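Local atomic coordinates of putative uncharacterized protein (Ustilago maydis, PDB entry 4GNX), a protein that is a subunit of replication protein A and binds single-stranded DNA, probably through its OB-fold domain. Residues G37-V42 against R104-G109. Numbering follows the deposited sequence.
Sequences GQLTFV and RSISSG. With nucleotides of chain G.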
loop_
_atom_site.group_PDB
_atom_site.type_symbol
_atom_site.label_atom_id
_atom_site.label_comp_id
_atom_site.label_asym_id
_atom_site.label_seq_id
_atom_site.Cartn_x
_atom_site.Cartn_y
_atom_site.Cartn_z
ATOM N N GLY B 37 -16.434 11.265 11.188
ATOM C CA GLY B 37 -16.639 10.874 12.572
ATOM C C GLY B 37 -15.305 10.768 13.278
ATOM O O GLY B 37 -14.677 11.783 13.603
ATOM N N GLN B 38 -14.872 9.534 13.513
ATOM C CA GLN B 38 -13.568 9.292 14.079
ATOM C C GLN B 38 -12.525 9.623 13.049
ATOM O O GLN B 38 -12.749 9.420 11.860
ATOM C CB GLN B 38 -13.427 7.839 14.486
ATOM C CG GLN B 38 -13.828 7.561 15.916
ATOM C CD GLN B 38 -13.112 6.344 16.491
ATOM O OE1 GLN B 38 -12.394 6.461 17.486
ATOM N NE2 GLN B 38 -13.304 5.171 15.870
ATOM N N LEU B 39 -11.382 10.120 13.509
ATOM C CA LEU B 39 -10.307 10.534 12.627
ATOM C C LEU B 39 -8.967 10.393 13.332
ATOM O O LEU B 39 -8.907 10.300 14.555
ATOM C CB LEU B 39 -10.512 11.986 12.213
ATOM C CG LEU B 39 -10.559 13.072 13.311
ATOM C CD1 LEU B 39 -9.172 13.627 13.624
ATOM C CD2 LEU B 39 -11.463 14.214 12.888
ATOM N N THR B 40 -7.893 10.407 12.557
ATOM C CA THR B 40 -6.566 10.326 13.125
ATOM C C THR B 40 -5.537 11.197 12.412
ATOM O O THR B 40 -5.614 11.442 11.203
ATOM C CB THR B 40 -6.038 8.886 13.140
ATOM O OG1 THR B 40 -4.720 8.898 13.705
ATOM C CG2 THR B 40 -5.992 8.269 11.714
ATOM N N PHE B 41 -4.548 11.643 13.163
ATOM C CA PHE B 41 -3.512 12.490 12.588
ATOM C C PHE B 41 -2.280 12.600 13.482
ATOM O O PHE B 41 -2.295 12.205 14.662
ATOM C CB PHE B 41 -4.069 13.883 12.250
ATOM C CG PHE B 41 -4.453 14.692 13.444
ATOM C CD1 PHE B 41 -3.533 15.549 14.042
ATOM C CD2 PHE B 41 -5.737 14.624 13.957
ATOM C CE1 PHE B 41 -3.879 16.310 15.142
ATOM C CE2 PHE B 41 -6.089 15.389 15.069
ATOM C CZ PHE B 41 -5.155 16.229 15.664
ATOM N N VAL B 42 -1.213 13.144 12.912
ATOM C CA VAL B 42 0.066 13.244 13.601
ATOM C C VAL B 42 0.418 14.712 13.649
ATOM O O VAL B 42 0.180 15.438 12.697
ATOM C CB VAL B 42 1.143 12.465 12.849
ATOM C CG1 VAL B 42 2.507 12.726 13.454
ATOM C CG2 VAL B 42 0.829 10.972 12.863
ATOM N N ARG B 104 -13.762 24.475 16.853
ATOM C CA ARG B 104 -13.570 23.082 16.538
ATOM C C ARG B 104 -12.394 22.552 17.306
ATOM O O ARG B 104 -11.329 23.173 17.359
ATOM C CB ARG B 104 -13.257 22.922 15.062
ATOM C CG ARG B 104 -14.433 23.140 14.162
ATOM C CD ARG B 104 -14.025 23.058 12.716
ATOM N NE ARG B 104 -15.167 23.416 11.887
ATOM C CZ ARG B 104 -15.281 23.101 10.611
ATOM N NH1 ARG B 104 -14.313 22.429 10.010
ATOM N NH2 ARG B 104 -16.356 23.447 9.939
ATOM N N SER B 105 -12.573 21.375 17.874
ATOM C CA SER B 105 -11.476 20.715 18.545
ATOM C C SER B 105 -11.680 19.228 18.499
ATOM O O SER B 105 -12.794 18.751 18.313
ATOM C CB SER B 105 -11.367 21.186 19.993
ATOM O OG SER B 105 -12.638 21.113 20.590
ATOM N N ILE B 106 -10.594 18.504 18.679
ATOM C CA ILE B 106 -10.657 17.079 18.737
ATOM C C ILE B 106 -10.923 16.632 20.154
ATOM O O ILE B 106 -10.232 17.036 21.082
ATOM C CB ILE B 106 -9.329 16.471 18.278
ATOM C CG1 ILE B 106 -9.014 16.894 16.830
ATOM C CG2 ILE B 106 -9.370 14.959 18.419
ATOM C CD1 ILE B 106 -10.213 16.873 15.892
ATOM N N SER B 107 -11.934 15.797 20.325
ATOM C CA SER B 107 -12.109 15.088 21.586
ATOM C C SER B 107 -11.425 13.739 21.448
ATOM O O SER B 107 -11.789 12.940 20.587
ATOM C CB SER B 107 -13.579 14.906 21.904
ATOM O OG SER B 107 -13.722 13.784 22.734
ATOM N N SER B 108 -10.422 13.498 22.287
ATOM C CA SER B 108 -9.522 12.356 22.109
ATOM C C SER B 108 -9.521 11.397 23.278
ATOM O O SER B 108 -9.723 11.797 24.414
ATOM C CB SER B 108 -8.089 12.837 21.894
ATOM O OG SER B 108 -7.157 11.761 21.962
ATOM N N GLY B 109 -9.272 10.127 22.990
ATOM C CA GLY B 109 -9.049 9.146 24.035
ATOM C C GLY B 109 -7.601 8.735 24.010
ATOM O O GLY B 109 -6.955 8.599 25.045
ATOM P P DT G 21 -12.023 5.201 24.920
ATOM O OP1 DT G 21 -10.720 4.492 25.008
ATOM O OP2 DT G 21 -13.108 4.862 25.879
ATOM O "O5'" DT G 21 -11.715 6.759 25.059
ATOM C "C5'" DT G 21 -11.640 7.394 26.352
ATOM C "C4'" DT G 21 -12.541 8.607 26.402
ATOM O "O4'" DT G 21 -12.406 9.382 25.187
ATOM C "C3'" DT G 21 -14.032 8.305 26.575
ATOM O "O3'" DT G 21 -14.583 9.010 27.705
ATOM C "C2'" DT G 21 -14.650 8.652 25.226
ATOM C "C1'" DT G 21 -13.665 9.619 24.578
ATOM N N1 DT G 21 -13.491 9.462 23.112
ATOM C C2 DT G 21 -14.086 10.376 22.268
ATOM O O2 DT G 21 -14.768 11.307 22.665
ATOM N N3 DT G 21 -13.856 10.153 20.931
ATOM C C4 DT G 21 -13.105 9.136 20.368
ATOM O O4 DT G 21 -12.990 9.062 19.148
ATOM C C5 DT G 21 -12.505 8.219 21.313
ATOM C C7 DT G 21 -11.674 7.086 20.798
ATOM C C6 DT G 21 -12.723 8.428 22.618
#
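Ile106 points from strand 103-108 into the interior of the OB-fold barrel and packs against both Leu39 and Phe41, two inward residues of strand 38-50 that touch each other, Leu39 CD1 lying at the edge of the Phe41 ring. Ile106 CD1 meets Leu39 CD1 tip to tip at 4.1 Å, while its CG1 lies at the ring edge of Phe41, near the ring plane, 3.7 Å from CE2. On both Leu39 and Phe41 the first torsion (chi1 60° and 67°) sets CG between the backbone N and the carbonyl carbon; from there Leu39 reaches toward Ile106, whereas Phe41 passes alongside it in the opposite direction. The beta-branched isoleucine suits a strand, and its CG1-CD1 branch extends toward strand 38-50; leucine and phenylalanine supply the length to meet it. Ile17 of helix 14-19 packs on all three side chains. The neighbouring Ser107 instead serves the DNA: its OG, anti to the backbone N (chi1 155°), donates a hydrogen bond to O2 of the thymine base of nucleotide DT21 of chain G, 2.7 Å away. Residues 37-42 and 104-109 thus meet through apolar side chains alone, consistent with cohesion largely by exclusion of water, while the adjacent Ser107 contacts the DNA.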